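Local coordinates for periplasmic branched-chain amino acid-binding protein (Burkholderia mallei, PDB 3I09), which probably binds branched-chain amino acids or related small carboxylates in the periplasm for an ABC transporter, and here holds acetoacetic acid, at residues L229-N234 and Q245-T250; K129-A134 and M333-V338; A211-K216 and H237-E242; D251-N256 and Q263-Y268. All coordinates share one frame; numbering follows the deposited sequence. Where two conformers were deposited one is given.

Contact 1: L229-N234 and Q245-T250; sequences LLMFIN and QGLVLT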
loop_
_atom_site.group_PDB
_atom_site.type_symbol
_atom_site.label_atom_id
_atom_site.label_comp_id
_atom_site.label_asym_id
_atom_site.label_seq_id
_atom_site.Cartn_x
_atom_site.Cartn_y
_atom_site.Cartn_z
ATOM N N LEU A 229 -6.154 -10.709 0.221
ATOM C CA LEU A 229 -4.991 -10.348 -0.573
ATOM C C LEU A 229 -4.387 -9.000 -0.158
ATOM O O LEU A 229 -3.215 -8.731 -0.441
ATOM C CB LEU A 229 -5.383 -10.353 -2.055
ATOM C CG LEU A 229 -5.802 -11.710 -2.587
ATOM C CD1 LEU A 229 -6.460 -11.554 -4.010
ATOM C CD2 LEU A 229 -4.633 -12.693 -2.648
ATOM N N LEU A 230 -5.171 -8.161 0.528
ATOM C CA LEU A 230 -4.600 -6.954 1.152
ATOM C C LEU A 230 -5.310 -6.683 2.480
ATOM O O LEU A 230 -6.523 -6.455 2.523
ATOM C CB LEU A 230 -4.671 -5.728 0.255
ATOM C CG LEU A 230 -3.986 -4.489 0.810
ATOM C CD1 LEU A 230 -2.489 -4.750 1.233
ATOM C CD2 LEU A 230 -4.130 -3.293 -0.206
HETATM N N MSE A 231 -4.563 -6.792 3.573
HETATM C CA MSE A 231 -5.121 -6.634 4.928
HETATM C C MSE A 231 -4.066 -5.877 5.749
HETATM O O MSE A 231 -2.914 -6.265 5.756
HETATM C CB MSE A 231 -5.393 -8.030 5.527
HETATM C CG MSE A 231 -5.731 -8.107 7.018
HETATM SE SE MSE A 231 -6.624 -9.795 7.454
HETATM C CE MSE A 231 -8.129 -9.582 6.259
ATOM N N PHE A 232 -4.456 -4.785 6.378
ATOM C CA PHE A 232 -3.578 -4.005 7.211
ATOM C C PHE A 232 -3.927 -4.276 8.679
ATOM O O PHE A 232 -4.963 -4.856 8.991
ATOM C CB PHE A 232 -3.748 -2.503 6.887
ATOM C CG PHE A 232 -3.304 -2.145 5.513
ATOM C CD1 PHE A 232 -1.964 -1.936 5.238
ATOM C CD2 PHE A 232 -4.227 -2.099 4.469
ATOM C CE1 PHE A 232 -1.544 -1.611 3.931
ATOM C CE2 PHE A 232 -3.803 -1.774 3.170
ATOM C CZ PHE A 232 -2.478 -1.557 2.910
ATOM N N ILE A 233 -3.097 -3.790 9.585
ATOM C CA ILE A 233 -3.294 -4.077 11.005
ATOM C C ILE A 233 -4.650 -3.556 11.501
ATOM O O ILE A 233 -5.278 -4.194 12.329
ATOM C CB ILE A 233 -2.102 -3.543 11.864
ATOM C CG1 ILE A 233 -2.071 -4.252 13.209
ATOM C CG2 ILE A 233 -2.149 -1.986 12.051
ATOM C CD1 ILE A 233 -0.947 -3.780 14.110
ATOM N N ASN A 234 -5.139 -2.458 10.935
ATOM C CA ASN A 234 -6.415 -1.868 11.368
ATOM C C ASN A 234 -7.609 -2.740 10.972
ATOM O O ASN A 234 -8.664 -2.742 11.638
ATOM C CB ASN A 234 -6.606 -0.470 10.767
ATOM C CG ASN A 234 -5.389 0.394 10.932
ATOM O OD1 ASN A 234 -4.385 0.213 10.193
ATOM N ND2 ASN A 234 -5.414 1.278 11.941
ATOM N N GLN A 245 -8.047 -15.268 12.661
ATOM C CA GLN A 245 -6.978 -16.230 12.960
ATOM C C GLN A 245 -6.765 -17.181 11.766
ATOM O O GLN A 245 -7.729 -17.698 11.180
ATOM C CB GLN A 245 -7.295 -17.065 14.201
ATOM C CG GLN A 245 -8.615 -17.827 14.159
ATOM C CD GLN A 245 -8.902 -18.501 15.476
ATOM O OE1 GLN A 245 -8.079 -19.286 15.950
ATOM N NE2 GLN A 245 -10.056 -18.178 16.105
ATOM N N GLY A 246 -5.494 -17.397 11.446
ATOM C CA GLY A 246 -5.079 -18.304 10.400
ATOM C C GLY A 246 -5.026 -17.719 9.034
ATOM O O GLY A 246 -4.517 -18.366 8.130
ATOM N N LEU A 247 -5.534 -16.510 8.836
ATOM C CA LEU A 247 -5.403 -15.875 7.517
ATOM C C LEU A 247 -3.941 -15.594 7.221
ATOM O O LEU A 247 -3.172 -15.165 8.115
ATOM C CB LEU A 247 -6.207 -14.575 7.440
ATOM C CG LEU A 247 -7.740 -14.733 7.413
ATOM C CD1 LEU A 247 -8.402 -13.376 7.501
ATOM C CD2 LEU A 247 -8.254 -15.516 6.172
ATOM N N VAL A 248 -3.555 -15.834 5.969
ATOM C CA VAL A 248 -2.198 -15.549 5.525
ATOM C C VAL A 248 -2.215 -14.249 4.728
ATOM O O VAL A 248 -3.101 -13.987 3.883
ATOM C CB VAL A 248 -1.651 -16.708 4.713
ATOM C CG1 VAL A 248 -0.343 -16.341 4.092
ATOM C CG2 VAL A 248 -1.519 -17.988 5.628
ATOM N N LEU A 249 -1.266 -13.381 5.021
ATOM C CA LEU A 249 -1.233 -12.104 4.344
ATOM C C LEU A 249 0.205 -11.685 4.067
ATOM O O LEU A 249 1.146 -12.228 4.657
ATOM C CB LEU A 249 -1.999 -11.053 5.149
ATOM C CG LEU A 249 -1.562 -10.799 6.555
ATOM C CD1 LEU A 249 -0.540 -9.741 6.459
ATOM C CD2 LEU A 249 -2.746 -10.347 7.479
ATOM N N THR A 250 0.344 -10.724 3.159
ATOM C CA THR A 250 1.617 -10.155 2.786
ATOM C C THR A 250 1.628 -8.701 3.231
ATOM O O THR A 250 0.685 -7.962 2.910
ATOM C CB THR A 250 1.859 -10.239 1.254
ATOM O OG1 THR A 250 1.929 -11.596 0.879
ATOM C CG2 THR A 250 3.190 -9.633 0.859
HETATM O O HOH W 1 -2.118 -10.567 1.425
HETATM O O HOH W 2 -1.911 -7.813 3.360
#

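Contact 2: K129-A134 and M333-V338; sequences KGTGSA and MYLMEV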
loop_
_atom_site.group_PDB
_atom_site.type_symbol
_atom_site.label_atom_id
_atom_site.label_comp_id
_atom_site.label_asym_id
_atom_site.label_seq_id
_atom_site.Cartn_x
_atom_site.Cartn_y
_atom_site.Cartn_z
ATOM N N LYS A 129 2.392 -12.419 -5.438
ATOM C CA LYS A 129 3.514 -13.313 -5.286
ATOM C C LYS A 129 3.651 -13.824 -3.859
ATOM O O LYS A 129 4.059 -14.963 -3.663
ATOM C CB LYS A 129 4.803 -12.639 -5.749
ATOM C CG LYS A 129 4.846 -12.480 -7.303
ATOM C CD LYS A 129 6.040 -11.614 -7.778
ATOM C CE LYS A 129 7.395 -12.376 -7.796
ATOM N NZ LYS A 129 8.504 -11.567 -8.507
ATOM N N GLY A 130 3.297 -13.027 -2.867
ATOM C CA GLY A 130 3.346 -13.507 -1.506
ATOM C C GLY A 130 2.225 -14.471 -1.152
ATOM O O GLY A 130 2.409 -15.709 -1.023
ATOM N N THR A 131 1.055 -13.893 -1.011
ATOM C CA THR A 131 -0.139 -14.582 -0.535
ATOM C C THR A 131 -0.676 -15.574 -1.556
ATOM O O THR A 131 -1.011 -16.718 -1.210
ATOM C CB THR A 131 -1.207 -13.555 -0.178
ATOM O OG1 THR A 131 -0.660 -12.699 0.848
ATOM C CG2 THR A 131 -2.476 -14.238 0.341
ATOM N N GLY A 132 -0.735 -15.164 -2.807
ATOM C CA GLY A 132 -1.139 -16.069 -3.877
ATOM C C GLY A 132 -0.303 -17.326 -3.949
ATOM O O GLY A 132 -0.844 -18.413 -3.883
ATOM N N SER A 133 1.023 -17.182 -4.050
ATOM C CA SER A 133 1.917 -18.338 -4.112
ATOM C C SER A 133 1.782 -19.233 -2.921
ATOM O O SER A 133 1.773 -20.452 -3.078
ATOM C CB SER A 133 3.385 -17.946 -4.215
ATOM O OG SER A 133 3.597 -17.092 -5.313
ATOM N N ALA A 134 1.720 -18.626 -1.736
ATOM C CA ALA A 134 1.692 -19.360 -0.481
ATOM C C ALA A 134 0.416 -20.219 -0.368
ATOM O O ALA A 134 0.486 -21.405 -0.003
ATOM C CB ALA A 134 1.824 -18.412 0.713
HETATM N N MSE A 333 9.610 -8.115 1.808
HETATM C CA MSE A 333 8.224 -8.202 2.194
HETATM C C MSE A 333 8.080 -9.379 3.176
HETATM O O MSE A 333 8.991 -10.235 3.276
HETATM C CB MSE A 333 7.349 -8.394 0.950
HETATM C CG MSE A 333 7.417 -7.257 -0.046
HETATM SE SE MSE A 333 6.644 -5.541 0.606
HETATM C CE MSE A 333 4.860 -5.997 0.496
ATOM N N TYR A 334 6.964 -9.427 3.911
ATOM C CA TYR A 334 6.739 -10.439 4.950
ATOM C C TYR A 334 5.437 -11.182 4.699
ATOM O O TYR A 334 4.377 -10.551 4.556
ATOM C CB TYR A 334 6.711 -9.778 6.347
ATOM C CG TYR A 334 7.992 -9.015 6.566
ATOM C CD1 TYR A 334 9.159 -9.688 6.875
ATOM C CD2 TYR A 334 8.062 -7.641 6.324
ATOM C CE1 TYR A 334 10.351 -9.037 7.000
ATOM C CE2 TYR A 334 9.253 -6.971 6.438
ATOM C CZ TYR A 334 10.394 -7.670 6.779
ATOM O OH TYR A 334 11.594 -7.020 6.875
ATOM N N LEU A 335 5.518 -12.503 4.683
ATOM C CA LEU A 335 4.340 -13.383 4.665
ATOM C C LEU A 335 4.028 -13.663 6.124
ATOM O O LEU A 335 4.875 -14.186 6.849
ATOM C CB LEU A 335 4.667 -14.686 3.957
ATOM C CG LEU A 335 3.490 -15.631 3.695
ATOM C CD1 LEU A 335 2.495 -14.948 2.713
ATOM C CD2 LEU A 335 3.971 -16.971 3.158
HETATM N N MSE A 336 2.833 -13.288 6.566
HETATM C CA MSE A 336 2.436 -13.471 7.952
HETATM C C MSE A 336 1.165 -14.242 8.098
HETATM O O MSE A 336 0.352 -14.336 7.156
HETATM C CB MSE A 336 2.317 -12.098 8.565
HETATM C CG MSE A 336 3.695 -11.523 8.296
HETATM SE SE MSE A 336 4.150 -10.267 9.367
HETATM C CE MSE A 336 2.804 -9.131 8.773
ATOM N N GLU A 337 1.014 -14.843 9.275
ATOM C CA GLU A 337 -0.221 -15.512 9.595
ATOM C C GLU A 337 -0.840 -14.816 10.806
ATOM O O GLU A 337 -0.144 -14.486 11.762
ATOM C CB GLU A 337 0.002 -17.013 9.857
ATOM C CG GLU A 337 -1.284 -17.733 10.149
ATOM C CD GLU A 337 -1.129 -19.250 10.422
ATOM O OE1 GLU A 337 -0.049 -19.665 10.893
ATOM O OE2 GLU A 337 -2.126 -19.991 10.223
ATOM N N VAL A 338 -2.154 -14.597 10.762
ATOM C CA VAL A 338 -2.847 -13.933 11.861
ATOM C C VAL A 338 -2.967 -14.912 13.015
ATOM O O VAL A 338 -3.328 -16.089 12.822
ATOM C CB VAL A 338 -4.228 -13.423 11.447
ATOM C CG1 VAL A 338 -4.912 -12.786 12.665
ATOM C CG2 VAL A 338 -4.090 -12.441 10.234
#

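Contact 3: A211-K216 and H237-E242; sequences AIKAAK and HALGLE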
loop_
_atom_site.group_PDB
_atom_site.type_symbol
_atom_site.label_atom_id
_atom_site.label_comp_id
_atom_site.label_asym_id
_atom_site.label_seq_id
_atom_site.Cartn_x
_atom_site.Cartn_y
_atom_site.Cartn_z
ATOM N N ALA A 211 -16.566 -7.641 3.790
ATOM C CA ALA A 211 -16.698 -8.902 3.056
ATOM C C ALA A 211 -16.411 -10.093 3.951
ATOM O O ALA A 211 -17.062 -11.120 3.834
ATOM C CB ALA A 211 -15.758 -8.935 1.827
ATOM N N ILE A 212 -15.418 -9.973 4.821
ATOM C CA ILE A 212 -15.061 -11.062 5.720
ATOM C C ILE A 212 -16.184 -11.266 6.736
ATOM O O ILE A 212 -16.566 -12.421 7.027
ATOM C CB ILE A 212 -13.710 -10.829 6.398
ATOM C CG1 ILE A 212 -12.605 -10.954 5.350
ATOM C CG2 ILE A 212 -13.456 -11.872 7.534
ATOM C CD1 ILE A 212 -11.257 -10.573 5.850
ATOM N N LYS A 213 -16.718 -10.162 7.256
ATOM C CA LYS A 213 -17.834 -10.230 8.198
ATOM C C LYS A 213 -19.010 -10.954 7.579
ATOM O O LYS A 213 -19.560 -11.893 8.182
ATOM C CB LYS A 213 -18.295 -8.844 8.611
ATOM C CG LYS A 213 -17.453 -8.228 9.689
ATOM C CD LYS A 213 -17.934 -6.808 9.995
ATOM C CE LYS A 213 -17.029 -6.110 11.011
ATOM N NZ LYS A 213 -17.581 -4.773 11.467
ATOM N N ALA A 214 -19.382 -10.495 6.383
ATOM C CA ALA A 214 -20.461 -11.108 5.586
ATOM C C ALA A 214 -20.202 -12.567 5.251
ATOM O O ALA A 214 -21.108 -13.376 5.351
ATOM C CB ALA A 214 -20.710 -10.306 4.311
ATOM N N ALA A 215 -18.985 -12.921 4.842
ATOM C CA ALA A 215 -18.663 -14.321 4.545
ATOM C C ALA A 215 -18.824 -15.247 5.773
ATOM O O ALA A 215 -19.354 -16.346 5.657
ATOM C CB ALA A 215 -17.266 -14.443 3.984
ATOM N N LYS A 216 -18.347 -14.793 6.930
ATOM C CA LYS A 216 -18.446 -15.564 8.149
ATOM C C LYS A 216 -19.924 -15.652 8.508
ATOM O O LYS A 216 -20.423 -16.762 8.707
ATOM C CB LYS A 216 -17.582 -14.974 9.283
ATOM C CG LYS A 216 -17.535 -15.852 10.563
ATOM C CD LYS A 216 -16.255 -15.575 11.369
ATOM C CE LYS A 216 -16.162 -16.381 12.675
ATOM N NZ LYS A 216 -16.811 -15.621 13.795
ATOM N N HIS A 237 -7.762 -5.388 13.546
ATOM C CA HIS A 237 -8.261 -4.814 14.769
ATOM C C HIS A 237 -9.799 -4.691 14.686
ATOM O O HIS A 237 -10.494 -4.978 15.664
ATOM C CB HIS A 237 -7.668 -3.422 14.947
ATOM C CG HIS A 237 -8.014 -2.769 16.242
ATOM N ND1 HIS A 237 -9.091 -1.935 16.390
ATOM C CD2 HIS A 237 -7.417 -2.835 17.460
ATOM C CE1 HIS A 237 -9.153 -1.511 17.644
ATOM N NE2 HIS A 237 -8.129 -2.019 18.306
ATOM N N ALA A 238 -10.295 -4.236 13.538
ATOM C CA ALA A 238 -11.744 -4.109 13.297
ATOM C C ALA A 238 -12.462 -5.454 13.401
ATOM O O ALA A 238 -13.586 -5.547 13.948
ATOM C CB ALA A 238 -12.013 -3.462 11.900
ATOM N N LEU A 239 -11.864 -6.496 12.838
ATOM C CA LEU A 239 -12.517 -7.800 12.769
ATOM C C LEU A 239 -12.333 -8.602 14.040
ATOM O O LEU A 239 -13.232 -9.380 14.431
ATOM C CB LEU A 239 -11.983 -8.604 11.574
ATOM C CG LEU A 239 -12.432 -8.102 10.218
ATOM C CD1 LEU A 239 -11.508 -8.629 9.102
ATOM C CD2 LEU A 239 -13.910 -8.496 9.993
ATOM N N GLY A 240 -11.170 -8.458 14.668
ATOM C CA GLY A 240 -10.825 -9.286 15.806
ATOM C C GLY A 240 -10.140 -10.593 15.385
ATOM O O GLY A 240 -10.332 -11.112 14.265
ATOM N N LEU A 241 -9.315 -11.111 16.293
ATOM C CA LEU A 241 -8.560 -12.353 16.056
ATOM C C LEU A 241 -9.425 -13.586 15.963
ATOM O O LEU A 241 -9.105 -14.508 15.223
ATOM C CB LEU A 241 -7.492 -12.556 17.142
ATOM C CG LEU A 241 -6.356 -11.547 17.120
ATOM C CD1 LEU A 241 -5.389 -11.855 18.287
ATOM C CD2 LEU A 241 -5.635 -11.521 15.747
ATOM N N GLU A 242 -10.534 -13.632 16.692
ATOM C CA GLU A 242 -11.347 -14.834 16.633
ATOM C C GLU A 242 -11.788 -15.094 15.157
ATOM O O GLU A 242 -11.745 -16.217 14.686
ATOM C CB GLU A 242 -12.564 -14.714 17.545
ATOM C CG GLU A 242 -13.489 -15.928 17.471
ATOM C CD GLU A 242 -12.853 -17.173 18.022
ATOM O OE1 GLU A 242 -11.982 -17.045 18.924
ATOM O OE2 GLU A 242 -13.231 -18.283 17.559
#

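Contact 4: D251-N256 and Q263-Y268; sequences DSWYWN and QWAQRY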
loop_
_atom_site.group_PDB
_atom_site.type_symbol
_atom_site.label_atom_id
_atom_site.label_comp_id
_atom_site.label_asym_id
_atom_site.label_seq_id
_atom_site.Cartn_x
_atom_site.Cartn_y
_atom_site.Cartn_z
ATOM N N ASP A 251 2.656 -8.282 3.968
ATOM C CA ASP A 251 2.732 -6.849 4.365
ATOM C C ASP A 251 4.168 -6.390 4.326
ATOM O O ASP A 251 5.072 -7.209 4.274
ATOM C CB ASP A 251 2.097 -6.599 5.741
ATOM C CG ASP A 251 1.534 -5.109 5.916
ATOM O OD1 ASP A 251 1.893 -4.190 5.134
ATOM O OD2 ASP A 251 0.649 -4.882 6.787
ATOM N N SER A 252 4.396 -5.078 4.347
ATOM C CA SER A 252 5.749 -4.556 4.248
ATOM C C SER A 252 6.394 -4.214 5.569
ATOM O O SER A 252 7.588 -3.939 5.601
ATOM C CB SER A 252 5.772 -3.299 3.351
ATOM O OG SER A 252 5.111 -2.214 3.976
ATOM N N TRP A 253 5.606 -4.137 6.642
ATOM C CA TRP A 253 6.110 -3.639 7.941
ATOM C C TRP A 253 5.100 -3.968 9.008
ATOM O O TRP A 253 3.894 -4.022 8.734
ATOM C CB TRP A 253 6.293 -2.136 7.865
ATOM C CG TRP A 253 6.940 -1.489 9.033
ATOM C CD1 TRP A 253 8.275 -1.285 9.206
ATOM C CD2 TRP A 253 6.292 -0.909 10.168
ATOM N NE1 TRP A 253 8.510 -0.619 10.392
ATOM C CE2 TRP A 253 7.297 -0.363 10.992
ATOM C CE3 TRP A 253 4.957 -0.796 10.571
ATOM C CZ2 TRP A 253 7.007 0.261 12.217
ATOM C CZ3 TRP A 253 4.668 -0.111 11.757
ATOM C CH2 TRP A 253 5.681 0.375 12.574
ATOM N N TYR A 254 5.601 -4.245 10.216
ATOM C CA TYR A 254 4.722 -4.474 11.352
ATOM C C TYR A 254 5.423 -3.957 12.595
ATOM O O TYR A 254 6.682 -4.069 12.751
ATOM C CB TYR A 254 4.261 -5.953 11.497
ATOM C CG TYR A 254 5.368 -6.971 11.670
ATOM C CD1 TYR A 254 6.224 -7.292 10.620
ATOM C CD2 TYR A 254 5.558 -7.619 12.889
ATOM C CE1 TYR A 254 7.234 -8.242 10.780
ATOM C CE2 TYR A 254 6.560 -8.555 13.052
ATOM C CZ TYR A 254 7.393 -8.858 12.000
ATOM O OH TYR A 254 8.402 -9.771 12.176
ATOM N N TRP A 255 4.610 -3.343 13.450
ATOM C CA TRP A 255 5.129 -2.574 14.588
ATOM C C TRP A 255 6.009 -3.411 15.509
ATOM O O TRP A 255 6.958 -2.891 16.090
ATOM C CB TRP A 255 3.958 -1.928 15.354
ATOM C CG TRP A 255 3.104 -2.906 16.090
ATOM C CD1 TRP A 255 1.979 -3.569 15.644
ATOM C CD2 TRP A 255 3.323 -3.327 17.416
ATOM N NE1 TRP A 255 1.490 -4.378 16.640
ATOM C CE2 TRP A 255 2.312 -4.267 17.736
ATOM C CE3 TRP A 255 4.301 -3.019 18.376
ATOM C CZ2 TRP A 255 2.242 -4.893 18.989
ATOM C CZ3 TRP A 255 4.247 -3.678 19.613
ATOM C CH2 TRP A 255 3.213 -4.579 19.912
ATOM N N ASN A 256 5.692 -4.691 15.642
ATOM C CA ASN A 256 6.388 -5.542 16.612
ATOM C C ASN A 256 7.519 -6.371 15.996
ATOM O O ASN A 256 8.001 -7.300 16.615
ATOM C CB ASN A 256 5.403 -6.490 17.301
ATOM C CG ASN A 256 5.916 -6.981 18.662
ATOM O OD1 ASN A 256 6.735 -6.313 19.301
ATOM N ND2 ASN A 256 5.417 -8.157 19.125
ATOM N N GLN A 263 10.144 1.017 18.566
ATOM C CA GLN A 263 10.480 2.333 19.105
ATOM C C GLN A 263 9.777 3.445 18.315
ATOM O O GLN A 263 9.258 4.394 18.902
ATOM C CB GLN A 263 12.007 2.515 19.180
ATOM C CG GLN A 263 12.558 1.659 20.345
ATOM C CD GLN A 263 14.050 1.804 20.685
ATOM O OE1 GLN A 263 14.926 1.841 19.814
ATOM N NE2 GLN A 263 14.335 1.835 21.981
ATOM N N TRP A 264 9.730 3.313 16.990
ATOM C CA TRP A 264 8.975 4.286 16.209
ATOM C C TRP A 264 7.471 4.205 16.489
ATOM O O TRP A 264 6.801 5.234 16.648
ATOM C CB TRP A 264 9.259 4.129 14.714
ATOM C CG TRP A 264 8.599 5.212 13.965
ATOM C CD1 TRP A 264 9.076 6.473 13.811
ATOM C CD2 TRP A 264 7.306 5.184 13.309
ATOM N NE1 TRP A 264 8.196 7.222 13.095
ATOM C CE2 TRP A 264 7.092 6.471 12.787
ATOM C CE3 TRP A 264 6.315 4.214 13.140
ATOM C CZ2 TRP A 264 5.953 6.811 12.063
ATOM C CZ3 TRP A 264 5.183 4.539 12.380
ATOM C CH2 TRP A 264 4.994 5.842 11.892
ATOM N N ALA A 265 6.951 2.989 16.630
ATOM C CA ALA A 265 5.542 2.787 16.905
ATOM C C ALA A 265 5.130 3.398 18.229
ATOM O O ALA A 265 4.023 3.937 18.344
ATOM C CB ALA A 265 5.163 1.292 16.866
ATOM N N GLN A 266 6.039 3.378 19.197
ATOM C CA GLN A 266 5.779 4.047 20.478
ATOM C C GLN A 266 5.572 5.544 20.326
ATOM O O GLN A 266 4.687 6.121 20.985
ATOM C CB GLN A 266 6.942 3.796 21.450
ATOM C CG GLN A 266 6.951 2.407 22.060
ATOM C CD GLN A 266 8.085 2.247 23.047
ATOM O OE1 GLN A 266 9.225 2.590 22.753
ATOM N NE2 GLN A 266 7.775 1.732 24.237
ATOM N N ARG A 267 6.411 6.191 19.497
ATOM C CA ARG A 267 6.280 7.635 19.203
ATOM C C ARG A 267 4.975 7.937 18.485
ATOM O O ARG A 267 4.274 8.924 18.792
ATOM C CB ARG A 267 7.453 8.126 18.387
ATOM C CG ARG A 267 8.793 7.903 19.097
ATOM C CD ARG A 267 9.954 8.482 18.336
ATOM N NE ARG A 267 9.802 9.929 18.217
ATOM C CZ ARG A 267 10.049 10.620 17.103
ATOM N NH1 ARG A 267 10.478 10.018 16.018
ATOM N NH2 ARG A 267 9.845 11.927 17.086
ATOM N N TYR A 268 4.621 7.081 17.528
ATOM C CA TYR A 268 3.309 7.205 16.864
ATOM C C TYR A 268 2.109 7.070 17.817
ATOM O O TYR A 268 1.202 7.902 17.822
ATOM C CB TYR A 268 3.236 6.204 15.711
ATOM C CG TYR A 268 1.977 6.301 14.876
ATOM C CD1 TYR A 268 0.834 5.576 15.205
ATOM C CD2 TYR A 268 1.936 7.132 13.758
ATOM C CE1 TYR A 268 -0.323 5.670 14.419
ATOM C CE2 TYR A 268 0.795 7.250 12.969
ATOM C CZ TYR A 268 -0.323 6.511 13.288
ATOM O OH TYR A 268 -1.457 6.625 12.525
#

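Contact 1: L229-N234 and Q245-T250
M231 faces L247 and L249 across two backbones that share no direct hydrogen bond: the chain leaving strand 225-228 stands apart from the approach to strand 248-251. Two waters bridge the gap. One donates weakly to L229 O and accepts from T250 N (3.0 Å); the other accepts from M231 N (2.8 Å) and donates to T250 O (2.6 Å). Next to this polar bridge the side-chain contact is wholly apolar. M231, a selenomethionine, runs straight out from the backbone, CG anti to N (chi1 169°), and lays CG alongside the CD2 methyl of L249 at 3.8 Å. Its SE then touches two leucines at once, with L249 CD2 at 3.9 Å and L247 CD1 at 4.0 Å. A bend at chi3 (-59°) turns CE off the line of the chain and sets it against the same L247 CD1. Both leucines cross the M231 chain at about a right angle, and each meets it through one methyl. The neighbouring L230 reaches the pocket residues Y122 and F152. The contact is thus an apolar patch held by dispersion along the M231 chain from CG to CE, beside backbones joined by water rather than direct hydrogen bonds.

Contact 2: K129-A134 and M333-V338
L335 is the strand residue that meets helix 124-137, and its two methyls share the work. CB does not point straight at the helix; with CG anti to the backbone N (chi1 -172°) and chi2 at 64°, the end of the chain swings nearer to it. From CG the branch splits. CD1 lies against the peptide that follows G130, with G130 O at 3.8 Å and T131 N at 4.1 Å. CD2 meets the CB of A134, one helical turn further on, at 3.6 Å, methyl against methyl. Helix and strand axes approach to 8.7 Å and cross at -47°. The CA of G130 is 6.3 Å from that of L335; with no CB there, the G130-T131 peptide is what CD1 meets. The turn at 129-132 is of the wider pi type. G130 O nevertheless accepts A134 N at 3.1 Å, so the carbonyl beside CD1 already has a polar partner within the helix. T131 OG1, also near CD1, is hydrogen-bonded to T250 OG1 on the adjacent strand. The leucine thus adds only dispersion contacts, and G130 O and T131 OG1, the oxygens nearest CD1, already have polar partners.

Contact 3: A211-K216 and H237-E242
L239 pushes its forked end between I212 and K213 of the facing helix, one methyl to each. CD1 goes to the isoleucine, touching I212 CD1 at 3.8 Å and I212 CG2 at 4.1 Å, and the two side chains cross at about a right angle. CD2 goes to the lysine, where it rests on K213 CG at 3.6 Å and on K213 CE at 4.1 Å. The lysine can offer both atoms because its chain is extended beyond CG, lying past the leucine while its amine end runs outward; only the aliphatic part is used. The contact therefore grades from a buried isoleucine to an exposed lysine. Farther along, K216 NZ stays 5.8 Å from E242 OE2, too far for a salt bridge though the opposite charges would favour each other, and makes a weak hydrogen bond to T243 OG1. G240, with positive phi, ends helix 233-239 and starts helix 241-244, so the chain turns directly after L239. Helix 205-217 makes the beta-alpha-beta crossover between the neighbouring parallel strands 198-202 and 225-228: I212 and A215 pack on L226 of the latter, A214 and A215 touch L188 of helix 185-193, and L239 brings in the short helices that follow the sheet.

Contact 4: D251-N256 and Q263-Y268
W253 and W264 meet nearly perpendicular, their planes at 82° and the centroids of their six-membered rings 5.9 Å apart. It is an offset edge-to-face pair: W264 turns its edge toward the face of W253, but slipped so far outward that the closest atoms are W264 CE3 and W253 CH2, at 3.9 Å. Both tryptophans carry CG anti to the backbone N (chi1 -173° and -174°), which points the two indoles at each other from loop and helix. A265 takes the rim instead, its CB lying near the plane of the W253 ring at 4.4 Å from CH2. The same methyl packs on W255 CB at 3.8 Å, where the CA atoms of W255 and A265 are 5.9 Å apart. The loop 252-256 carries the chain from strand 248-251 to helix 259-272, consistent with one of the crossovers that join the two lobes of a type I periplasmic binding protein. Its indoles are fixed at their polar ends as well: W253 NE1 donates to F317 O and W255 NE1 to W348 O. Within the loop, W255 N sits 3.6 Å above one face of W253, toward the rim, and N256 CB lies over the centre of the W255 ring. F317 also stacks on W264, and Y284 meets that ring edge-to-face, making an aromatic cluster to which P276 adds contacts with both W253 and W264.

Contacts 1 and 2 share one antiparallel sheet, their centres 9 Å apart, and L249 O probably bonds M336 N at 2.8 Å. Contact 3 lies 11 Å from contact 1, centre to centre, and packs I212 on M231. The strand 333-338 also reaches contact 4, where Y334 O probably accepts D251 N at 2.9 Å, while I233 of contact 1 packs on W255. Contacts 3 and 4 do not touch, their nearest atoms being about 9 Å apart. The side chain of M231 lies about 10 Å from the bound acetoacetic acid and that of I212 about 14 Å; neither is among the residues lining the pocket, which contact 1 reaches through L230.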